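Local atomic coordinates of ribosome-inactivating protein 3 (Zea mays, PDB entry 2PQG), a protein that is a maize member of the plant ribosome-inactivating protein family, its single chain folded around a mixed beta sheet packed with helices. Residues 84-89 with 98-103; 136-141 with 168-173; 188-193 with 215-220. One frame throughout, in Å; residues are numbered along the deposited sequence.

Interaction 1: 84-89 with 98-103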
loop_
_atom_site.group_PDB
_atom_site.type_symbol
_atom_site.label_atom_id
_atom_site.label_comp_id
_atom_site.label_asym_id
_atom_site.label_seq_id
_atom_site.Cartn_x
_atom_site.Cartn_y
_atom_site.Cartn_z
ATOM N N TRP A 84 1.855 -6.323 16.976
ATOM C CA TRP A 84 1.798 -6.497 15.527
ATOM C C TRP A 84 0.392 -6.842 15.095
ATOM O O TRP A 84 -0.241 -7.734 15.654
ATOM C CB TRP A 84 2.742 -7.602 15.054
ATOM C CG TRP A 84 4.171 -7.169 14.957
ATOM C CD1 TRP A 84 5.154 -7.381 15.879
ATOM C CD2 TRP A 84 4.776 -6.436 13.881
ATOM N NE1 TRP A 84 6.334 -6.828 15.445
ATOM C CE2 TRP A 84 6.133 -6.243 14.225
ATOM C CE3 TRP A 84 4.305 -5.926 12.666
ATOM C CZ2 TRP A 84 7.026 -5.556 13.393
ATOM C CZ3 TRP A 84 5.191 -5.243 11.841
ATOM C CH2 TRP A 84 6.539 -5.066 12.209
ATOM N N TRP A 85 -0.087 -6.120 14.093
ATOM C CA TRP A 85 -1.420 -6.326 13.556
ATOM C C TRP A 85 -1.281 -6.799 12.129
ATOM O O TRP A 85 -0.755 -6.080 11.280
ATOM C CB TRP A 85 -2.194 -5.023 13.592
ATOM C CG TRP A 85 -2.538 -4.604 14.960
ATOM C CD1 TRP A 85 -1.843 -3.741 15.777
ATOM C CD2 TRP A 85 -3.665 -5.045 15.705
ATOM N NE1 TRP A 85 -2.489 -3.611 16.985
ATOM C CE2 TRP A 85 -3.621 -4.385 16.962
ATOM C CE3 TRP A 85 -4.737 -5.899 15.421
ATOM C CZ2 TRP A 85 -4.587 -4.603 17.952
ATOM C CZ3 TRP A 85 -5.698 -6.112 16.408
ATOM C CH2 TRP A 85 -5.627 -5.448 17.649
ATOM N N GLU A 86 -1.770 -8.004 11.865
ATOM C CA GLU A 86 -1.656 -8.595 10.538
ATOM C C GLU A 86 -2.951 -8.768 9.746
ATOM O O GLU A 86 -4.014 -9.071 10.296
ATOM C CB GLU A 86 -0.969 -9.948 10.670
ATOM C CG GLU A 86 -0.424 -10.495 9.377
ATOM C CD GLU A 86 0.202 -11.859 9.558
ATOM O OE1 GLU A 86 0.527 -12.212 10.714
ATOM O OE2 GLU A 86 0.379 -12.572 8.546
ATOM N N PHE A 87 -2.841 -8.574 8.437
ATOM C CA PHE A 87 -3.975 -8.728 7.531
ATOM C C PHE A 87 -4.419 -10.185 7.552
ATOM O O PHE A 87 -3.617 -11.089 7.302
ATOM C CB PHE A 87 -3.571 -8.333 6.108
ATOM C CG PHE A 87 -3.696 -6.866 5.821
ATOM C CD1 PHE A 87 -2.650 -6.176 5.223
ATOM C CD2 PHE A 87 -4.871 -6.183 6.109
ATOM C CE1 PHE A 87 -2.771 -4.832 4.906
ATOM C CE2 PHE A 87 -5.004 -4.843 5.796
ATOM C CZ PHE A 87 -3.949 -4.162 5.195
ATOM N N GLY A 88 -5.691 -10.409 7.854
ATOM C CA GLY A 88 -6.204 -11.760 7.911
ATOM C C GLY A 88 -7.270 -11.878 8.976
ATOM O O GLY A 88 -7.708 -10.871 9.531
ATOM N N LYS A 89 -7.688 -13.108 9.264
ATOM C CA LYS A 89 -8.720 -13.376 10.267
ATOM C C LYS A 89 -8.436 -14.736 10.911
ATOM O O LYS A 89 -7.673 -15.533 10.353
ATOM C CB LYS A 89 -10.110 -13.383 9.599
ATOM C CG LYS A 89 -10.290 -14.463 8.528
ATOM C CD LYS A 89 -11.573 -14.287 7.710
ATOM C CE LYS A 89 -11.908 -15.552 6.899
ATOM N NZ LYS A 89 -10.805 -16.026 6.003
ATOM N N ASP A 98 6.249 -12.770 16.599
ATOM C CA ASP A 98 6.094 -11.863 17.744
ATOM C C ASP A 98 4.682 -11.659 18.257
ATOM O O ASP A 98 4.317 -10.537 18.594
ATOM C CB ASP A 98 6.697 -10.482 17.441
ATOM C CG ASP A 98 8.219 -10.471 17.507
ATOM O OD1 ASP A 98 8.814 -11.509 17.872
ATOM O OD2 ASP A 98 8.816 -9.416 17.200
ATOM N N ASN A 99 3.888 -12.725 18.317
ATOM C CA ASN A 99 2.514 -12.635 18.836
ATOM C C ASN A 99 1.614 -11.691 18.053
ATOM O O ASN A 99 0.966 -10.819 18.634
ATOM C CB ASN A 99 2.539 -12.183 20.306
ATOM C CG ASN A 99 2.976 -13.283 21.253
ATOM O OD1 ASN A 99 3.572 -13.013 22.293
ATOM N ND2 ASN A 99 2.665 -14.533 20.904
ATOM N N PRO A 100 1.540 -11.864 16.727
ATOM C CA PRO A 100 0.694 -10.980 15.925
ATOM C C PRO A 100 -0.804 -11.184 16.129
ATOM O O PRO A 100 -1.267 -12.298 16.380
ATOM C CB PRO A 100 1.139 -11.283 14.498
ATOM C CG PRO A 100 1.478 -12.726 14.561
ATOM C CD PRO A 100 2.212 -12.863 15.879
ATOM N N ARG A 101 -1.548 -10.089 16.030
ATOM C CA ARG A 101 -2.996 -10.119 16.176
ATOM C C ARG A 101 -3.638 -9.975 14.801
ATOM O O ARG A 101 -3.123 -9.249 13.939
ATOM C CB ARG A 101 -3.466 -8.983 17.080
ATOM C CG ARG A 101 -3.214 -9.240 18.526
ATOM C CD ARG A 101 -3.576 -8.046 19.382
ATOM N NE ARG A 101 -4.000 -8.473 20.711
ATOM C CZ ARG A 101 -5.161 -9.076 20.960
ATOM N NH1 ARG A 101 -5.467 -9.436 22.199
ATOM N NH2 ARG A 101 -6.025 -9.305 19.975
ATOM N N TRP A 102 -4.748 -10.678 14.599
ATOM C CA TRP A 102 -5.478 -10.612 13.340
ATOM C C TRP A 102 -6.346 -9.351 13.312
ATOM O O TRP A 102 -7.069 -9.072 14.269
ATOM C CB TRP A 102 -6.374 -11.846 13.179
ATOM C CG TRP A 102 -5.658 -13.123 12.806
ATOM C CD1 TRP A 102 -5.716 -14.326 13.470
ATOM C CD2 TRP A 102 -4.829 -13.342 11.654
ATOM N NE1 TRP A 102 -4.970 -15.270 12.806
ATOM C CE2 TRP A 102 -4.404 -14.694 11.698
ATOM C CE3 TRP A 102 -4.378 -12.523 10.609
ATOM C CZ2 TRP A 102 -3.576 -15.255 10.712
ATOM C CZ3 TRP A 102 -3.549 -13.083 9.623
ATOM C CH2 TRP A 102 -3.148 -14.433 9.696
ATOM N N LEU A 103 -6.266 -8.592 12.222
ATOM C CA LEU A 103 -7.067 -7.385 12.079
ATOM C C LEU A 103 -8.533 -7.786 11.874
ATOM O O LEU A 103 -9.449 -7.028 12.189
ATOM C CB LEU A 103 -6.563 -6.542 10.896
ATOM C CG LEU A 103 -5.374 -5.597 11.175
ATOM C CD1 LEU A 103 -4.783 -5.011 9.882
ATOM C CD2 LEU A 103 -5.851 -4.476 12.090
HETATM O O HOH W 1 9.192 -6.556 16.961
HETATM O O HOH W 2 2.267 -8.386 18.733
#

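Interaction 2: 136-141 with 168-173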
loop_
_atom_site.group_PDB
_atom_site.type_symbol
_atom_site.label_atom_id
_atom_site.label_comp_id
_atom_site.label_asym_id
_atom_site.label_seq_id
_atom_site.Cartn_x
_atom_site.Cartn_y
_atom_site.Cartn_z
ATOM N N ALA A 136 -1.265 4.188 15.399
ATOM C CA ALA A 136 -0.321 4.022 16.499
ATOM C C ALA A 136 -1.116 3.675 17.743
ATOM O O ALA A 136 -0.564 3.187 18.721
ATOM C CB ALA A 136 0.462 5.301 16.729
ATOM N N LYS A 137 -2.420 3.940 17.697
ATOM C CA LYS A 137 -3.307 3.651 18.818
ATOM C C LYS A 137 -4.255 2.494 18.543
ATOM O O LYS A 137 -5.206 2.313 19.303
ATOM C CB LYS A 137 -4.170 4.859 19.169
ATOM C CG LYS A 137 -3.491 6.182 19.028
ATOM C CD LYS A 137 -4.262 7.235 19.785
ATOM C CE LYS A 137 -3.512 8.550 19.780
ATOM N NZ LYS A 137 -3.690 9.271 21.070
ATOM N N LYS A 138 -4.024 1.721 17.478
ATOM C CA LYS A 138 -4.922 0.607 17.186
ATOM C C LYS A 138 -5.254 -0.087 18.487
ATOM O O LYS A 138 -4.381 -0.546 19.223
ATOM C CB LYS A 138 -4.313 -0.413 16.228
ATOM C CG LYS A 138 -5.227 -1.617 16.006
ATOM C CD LYS A 138 -6.256 -1.369 14.925
ATOM C CE LYS A 138 -7.529 -2.153 15.196
ATOM N NZ LYS A 138 -7.267 -3.561 15.590
ATOM N N LYS A 139 -6.545 -0.148 18.752
ATOM C CA LYS A 139 -7.086 -0.729 19.965
ATOM C C LYS A 139 -7.630 -2.100 19.668
ATOM O O LYS A 139 -7.933 -2.431 18.526
ATOM C CB LYS A 139 -8.230 0.153 20.459
ATOM C CG LYS A 139 -9.384 0.291 19.430
ATOM C CD LYS A 139 -8.896 0.827 18.074
ATOM C CE LYS A 139 -10.011 1.410 17.257
ATOM N NZ LYS A 139 -10.639 0.443 16.316
ATOM N N LYS A 140 -7.789 -2.904 20.699
ATOM C CA LYS A 140 -8.348 -4.246 20.536
ATOM C C LYS A 140 -9.855 -4.180 20.654
ATOM O O LYS A 140 -10.594 -5.081 20.228
ATOM C CB LYS A 140 -7.884 -5.147 21.665
ATOM C CG LYS A 140 -7.015 -4.462 22.748
ATOM C CD LYS A 140 -6.133 -5.471 23.478
ATOM C CE LYS A 140 -6.957 -6.432 24.321
ATOM N NZ LYS A 140 -6.163 -7.611 24.753
ATOM N N MET A 141 -10.331 -3.090 21.245
ATOM C CA MET A 141 -11.671 -3.051 21.818
ATOM C C MET A 141 -12.584 -2.125 21.023
ATOM O O MET A 141 -12.137 -1.115 20.479
ATOM C CB MET A 141 -11.617 -2.608 23.281
ATOM C CG MET A 141 -11.556 -3.756 24.276
ATOM S SD MET A 141 -12.779 -5.036 23.936
ATOM C CE MET A 141 -12.317 -5.515 22.274
ATOM N N ASP A 168 -19.326 -2.465 11.263
ATOM C CA ASP A 168 -18.081 -1.963 10.676
ATOM C C ASP A 168 -17.237 -1.227 11.720
ATOM O O ASP A 168 -16.950 -0.038 11.570
ATOM C CB ASP A 168 -18.414 -1.037 9.505
ATOM C CG ASP A 168 -17.276 -0.912 8.518
ATOM O OD1 ASP A 168 -16.299 -1.688 8.624
ATOM O OD2 ASP A 168 -17.363 -0.042 7.623
ATOM N N PRO A 169 -16.828 -1.935 12.794
ATOM C CA PRO A 169 -16.017 -1.388 13.890
ATOM C C PRO A 169 -14.675 -0.757 13.491
ATOM O O PRO A 169 -14.331 0.304 14.017
ATOM C CB PRO A 169 -15.834 -2.588 14.822
ATOM C CG PRO A 169 -17.062 -3.411 14.565
ATOM C CD PRO A 169 -17.177 -3.341 13.066
ATOM N N GLN A 170 -13.915 -1.390 12.590
ATOM C CA GLN A 170 -12.628 -0.820 12.175
ATOM C C GLN A 170 -12.726 -0.093 10.838
ATOM O O GLN A 170 -11.792 -0.140 10.024
ATOM C CB GLN A 170 -11.516 -1.878 12.051
ATOM C CG GLN A 170 -11.692 -3.156 12.848
ATOM C CD GLN A 170 -10.920 -3.170 14.151
ATOM O OE1 GLN A 170 -9.690 -3.194 14.160
ATOM N NE2 GLN A 170 -11.644 -3.161 15.264
ATOM N N ALA A 171 -13.857 0.564 10.600
ATOM C CA ALA A 171 -14.027 1.328 9.374
ATOM C C ALA A 171 -12.880 2.333 9.357
ATOM O O ALA A 171 -12.226 2.528 8.331
ATOM C CB ALA A 171 -15.377 2.067 9.376
ATOM N N ASP A 172 -12.636 2.952 10.513
ATOM C CA ASP A 172 -11.576 3.948 10.653
ATOM C C ASP A 172 -10.200 3.375 10.330
ATOM O O ASP A 172 -9.421 3.994 9.603
ATOM C CB ASP A 172 -11.579 4.531 12.068
ATOM C CG ASP A 172 -10.510 5.582 12.265
ATOM O OD1 ASP A 172 -10.510 6.588 11.518
ATOM O OD2 ASP A 172 -9.667 5.395 13.171
ATOM N N THR A 173 -9.903 2.200 10.874
ATOM C CA THR A 173 -8.635 1.544 10.621
ATOM C C THR A 173 -8.519 1.188 9.132
ATOM O O THR A 173 -7.504 1.470 8.500
ATOM C CB THR A 173 -8.498 0.262 11.465
ATOM O OG1 THR A 173 -8.429 0.607 12.851
ATOM C CG2 THR A 173 -7.249 -0.502 11.088
HETATM O O HOH W 3 -11.622 1.583 13.819
#

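Interaction 3: 188-193 with 215-220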
loop_
_atom_site.group_PDB
_atom_site.type_symbol
_atom_site.label_atom_id
_atom_site.label_comp_id
_atom_site.label_asym_id
_atom_site.label_seq_id
_atom_site.Cartn_x
_atom_site.Cartn_y
_atom_site.Cartn_z
ATOM N N LEU A 188 5.553 2.777 -4.351
ATOM C CA LEU A 188 6.805 2.116 -4.706
ATOM C C LEU A 188 6.678 1.344 -6.032
ATOM O O LEU A 188 7.580 1.379 -6.871
ATOM C CB LEU A 188 7.236 1.165 -3.578
ATOM C CG LEU A 188 7.623 1.742 -2.208
ATOM C CD1 LEU A 188 7.754 0.613 -1.199
ATOM C CD2 LEU A 188 8.923 2.522 -2.297
ATOM N N ARG A 189 5.557 0.653 -6.214
ATOM C CA ARG A 189 5.310 -0.110 -7.433
ATOM C C ARG A 189 5.137 0.763 -8.677
ATOM O O ARG A 189 5.731 0.500 -9.722
ATOM C CB ARG A 189 4.035 -0.941 -7.296
ATOM C CG ARG A 189 4.103 -2.162 -6.424
ATOM C CD ARG A 189 2.696 -2.711 -6.288
ATOM N NE ARG A 189 2.652 -3.943 -5.517
ATOM C CZ ARG A 189 1.546 -4.645 -5.309
ATOM N NH1 ARG A 189 0.395 -4.227 -5.813
ATOM N NH2 ARG A 189 1.593 -5.774 -4.616
ATOM N N PHE A 190 4.300 1.789 -8.564
ATOM C CA PHE A 190 4.006 2.660 -9.692
ATOM C C PHE A 190 4.596 4.050 -9.602
ATOM O O PHE A 190 4.362 4.756 -8.619
ATOM C CB PHE A 190 2.490 2.824 -9.852
ATOM C CG PHE A 190 1.750 1.542 -10.043
ATOM C CD1 PHE A 190 1.462 0.717 -8.961
ATOM C CD2 PHE A 190 1.340 1.153 -11.311
ATOM C CE1 PHE A 190 0.763 -0.479 -9.142
ATOM C CE2 PHE A 190 0.643 -0.036 -11.499
ATOM C CZ PHE A 190 0.356 -0.857 -10.414
ATOM N N ASN A 191 5.345 4.457 -10.626
ATOM C CA ASN A 191 5.889 5.805 -10.635
ATOM C C ASN A 191 4.773 6.756 -11.082
ATOM O O ASN A 191 4.925 7.977 -11.043
ATOM C CB ASN A 191 7.122 5.925 -11.545
ATOM C CG ASN A 191 6.983 5.162 -12.842
ATOM O OD1 ASN A 191 7.607 5.505 -13.845
ATOM N ND2 ASN A 191 6.183 4.111 -12.828
ATOM N N THR A 192 3.642 6.194 -11.500
ATOM C CA THR A 192 2.511 7.023 -11.892
ATOM C C THR A 192 1.850 7.514 -10.591
ATOM O O THR A 192 1.308 8.615 -10.526
ATOM C CB THR A 192 1.493 6.229 -12.774
ATOM O OG1 THR A 192 0.374 7.068 -13.099
ATOM C CG2 THR A 192 1.015 4.969 -12.058
ATOM N N VAL A 193 1.927 6.688 -9.552
ATOM C CA VAL A 193 1.367 7.021 -8.248
ATOM C C VAL A 193 2.326 7.913 -7.458
ATOM O O VAL A 193 1.902 8.892 -6.838
ATOM C CB VAL A 193 1.075 5.747 -7.422
ATOM C CG1 VAL A 193 0.770 6.114 -5.971
ATOM C CG2 VAL A 193 -0.101 5.006 -8.040
ATOM N N LYS A 215 -7.449 1.966 -11.826
ATOM C CA LYS A 215 -7.647 0.711 -12.536
ATOM C C LYS A 215 -6.342 0.038 -12.936
ATOM O O LYS A 215 -6.253 -1.183 -12.948
ATOM C CB LYS A 215 -8.525 0.934 -13.761
ATOM C CG LYS A 215 -9.994 0.711 -13.494
ATOM C CD LYS A 215 -10.806 1.583 -14.418
ATOM C CE LYS A 215 -12.252 1.127 -14.537
ATOM N NZ LYS A 215 -13.022 2.073 -15.413
ATOM N N GLN A 216 -5.332 0.829 -13.264
ATOM C CA GLN A 216 -4.046 0.270 -13.644
ATOM C C GLN A 216 -3.376 -0.260 -12.391
ATOM O O GLN A 216 -2.785 -1.342 -12.395
ATOM C CB GLN A 216 -3.174 1.345 -14.259
ATOM C CG GLN A 216 -3.872 2.124 -15.326
ATOM C CD GLN A 216 -3.015 3.240 -15.836
ATOM O OE1 GLN A 216 -2.663 4.159 -15.090
ATOM N NE2 GLN A 216 -2.654 3.172 -17.113
ATOM N N VAL A 217 -3.468 0.522 -11.321
ATOM C CA VAL A 217 -2.884 0.142 -10.045
ATOM C C VAL A 217 -3.386 -1.234 -9.628
ATOM O O VAL A 217 -2.619 -2.067 -9.129
ATOM C CB VAL A 217 -3.249 1.163 -8.937
ATOM C CG1 VAL A 217 -2.948 0.581 -7.565
ATOM C CG2 VAL A 217 -2.462 2.436 -9.134
ATOM N N GLN A 218 -4.678 -1.465 -9.834
ATOM C CA GLN A 218 -5.289 -2.727 -9.466
ATOM C C GLN A 218 -4.909 -3.857 -10.400
ATOM O O GLN A 218 -5.257 -5.003 -10.144
ATOM C CB GLN A 218 -6.809 -2.590 -9.426
ATOM C CG GLN A 218 -7.319 -1.768 -8.255
ATOM C CD GLN A 218 -8.819 -1.870 -8.090
ATOM O OE1 GLN A 218 -9.577 -1.098 -8.674
ATOM N NE2 GLN A 218 -9.255 -2.843 -7.302
ATOM N N LYS A 219 -4.198 -3.544 -11.479
ATOM C CA LYS A 219 -3.790 -4.571 -12.435
ATOM C C LYS A 219 -2.278 -4.739 -12.483
ATOM O O LYS A 219 -1.719 -5.169 -13.494
ATOM C CB LYS A 219 -4.326 -4.241 -13.835
ATOM C CG LYS A 219 -5.811 -4.504 -14.014
ATOM C CD LYS A 219 -6.118 -5.971 -13.820
ATOM C CE LYS A 219 -7.588 -6.274 -14.063
ATOM N NZ LYS A 219 -8.488 -5.716 -13.019
ATOM N N TRP A 220 -1.620 -4.407 -11.377
ATOM C CA TRP A 220 -0.171 -4.512 -11.278
ATOM C C TRP A 220 0.378 -5.836 -11.783
ATOM O O TRP A 220 1.420 -5.864 -12.440
ATOM C CB TRP A 220 0.269 -4.338 -9.828
ATOM C CG TRP A 220 1.758 -4.331 -9.656
ATOM C CD1 TRP A 220 2.632 -3.425 -10.183
ATOM C CD2 TRP A 220 2.548 -5.263 -8.897
ATOM N NE1 TRP A 220 3.914 -3.722 -9.789
ATOM C CE2 TRP A 220 3.892 -4.828 -8.994
ATOM C CE3 TRP A 220 2.247 -6.384 -8.120
ATOM C CZ2 TRP A 220 4.946 -5.523 -8.369
ATOM C CZ3 TRP A 220 3.304 -7.067 -7.497
ATOM C CH2 TRP A 220 4.633 -6.618 -7.615
#

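Interaction 1: 84-89 with 98-103
Trp85 and Arg101 project from the same face of a short parallel pairing between strands 84-86 and 101-102, at one margin of the mixed sheet. Three backbone hydrogen bonds set the register: Arg101 N to Trp84 O, Glu86 N to Arg101 O (2.8 Å) and Leu103 N to Glu86 O. The first two are nearly straight, at 175° and 173°. Packing is tight here. Arg101 CB sits over one face of Trp85, 3.9 Å from the centroid of the six-membered ring, a CH-pi contact, and the extended arginine chain carries CD alongside CZ2 and CH2. On the other face of the sheet, Trp102 lies beside Glu86, with CZ3 3.9 Å from Glu86 CD; the backbone of Lys89 covers one indole face, and Phe87 O meets the rim. The buried Glu86 carboxylate accepts from Leu95 N and Leu96 N. Toward Asp98 and Asn99, both exposed, the contact is looser. Trp84 NE1 donates to an in-plane water 3.2 Å away, which donates to Asp98 OD2, and a second water joins Trp84 N to Asn99 O. Direct, directional bonds therefore fix the strand pair, whereas the polar link at its outer end runs through two waters.

Interaction 2: 136-141 with 168-173
With CG anti to the backbone N (chi1 176°) and a turn at chi2 (85°), Lys138 reaches Thr173, its CD lying 3.6 Å from Thr173 OG1; the two side chains cross at about a right angle. In Lys139, CG lies between the backbone N and the carbonyl carbon (chi1 60°), and further bends at chi2 and chi4 leave Lys139 NZ 3.9 Å from Gln170 NE2. The polar link across the contact is a water: it accepts from Lys139 NZ at 2.9 Å, donates to Pro169 O at 3.0 Å and weakly accepts from Thr173 N. Lys138 NZ bonds weakly to Lys139 O within its own loop and makes a cation-pi contact with Trp85. Lys138 CE is modelled too close to Gln170 OE1, so that approach is doubtful. Gln170, within the type I turn from Asp168 to Ala171, is the N-cap residue of helix 171-189, so the loop after helix 125-135 meets the start of that helix. The positive end of the helix dipole would probably disfavour a nearby ammonium, which the water-linked carbonyl and Asp172 OD2, 5.9 Å from Lys139 NZ, may partly offset.

Interaction 3: 188-193 with 215-220
The guanidinium of Arg189 lies flat on the indole of Trp220: the two planes are 5° apart, so the groups are stacked. Arg189 CZ stands 3.8 Å from the centroid of the Trp220 six-membered ring, over its face, a cation-pi geometry, and its closest ring atom is Trp220 CE3 at 3.4 Å. The overlap begins further back along the arginine. Its chain is extended from CG to NE, and Arg189 CD rests above the five-membered ring of Trp220, 3.6 Å from that centroid, as a CH-pi contact; aliphatic and planar parts thus share one indole face, while the two side chains as wholes cross at about a right angle. In Trp220, CB already points toward 188-193, and chi1 (-176°) sets CG anti to the backbone N.

Phe190 meets the CB and CD1 region of the same tryptophan. The indole turns an edge toward the phenyl face in an offset edge-to-face pair, with planes at 61° and the phenyl centroid 5.1 Å from that of the five-membered ring; Phe190 CZ approaches Trp220 CD1 to 3.4 Å. Val217 CG2 sits over the centre of a phenyl face, 4.2 Å from its centroid, and also touches Val193 CG2 at 3.7 Å.

Phe190 occupies the break between helices 171-189 and 191-199, and a type I turn from Val217 to Trp220 leads into helix 220-232, so the contact joins two helix junctions in the interior. The polar N-H groups of the stacked pair find partners outside it: Arg189 NH2 donates to Asn71 O and Trp220 NE1 to Leu258 O. Stacking and apolar contact therefore carry the interaction between the segments, while these outside hydrogen bonds would be expected to limit sliding of either group.

How the interactions relate
Along the chain the three contacts follow in series, each closing before the next opens. Interactions 1 and 2 are neighbours, with centres about 13 Å apart: the edge of the mixed sheet meets the 136-141 loop, where Leu103 packs against Lys138. Arg101 NH1 and Lys140 NZ bring like charges close there, though Lys140 is poorly ordered. Interaction 3 lies on the opposite side of the chain's centre, about 26 Å from interaction 1 and 27 Å from interaction 2, centre to centre. Helix 171-189 spans that distance, starting in interaction 2 and ending in interaction 3, and thereby connects a surface contact beside the sheet margin with the buried helix junctions.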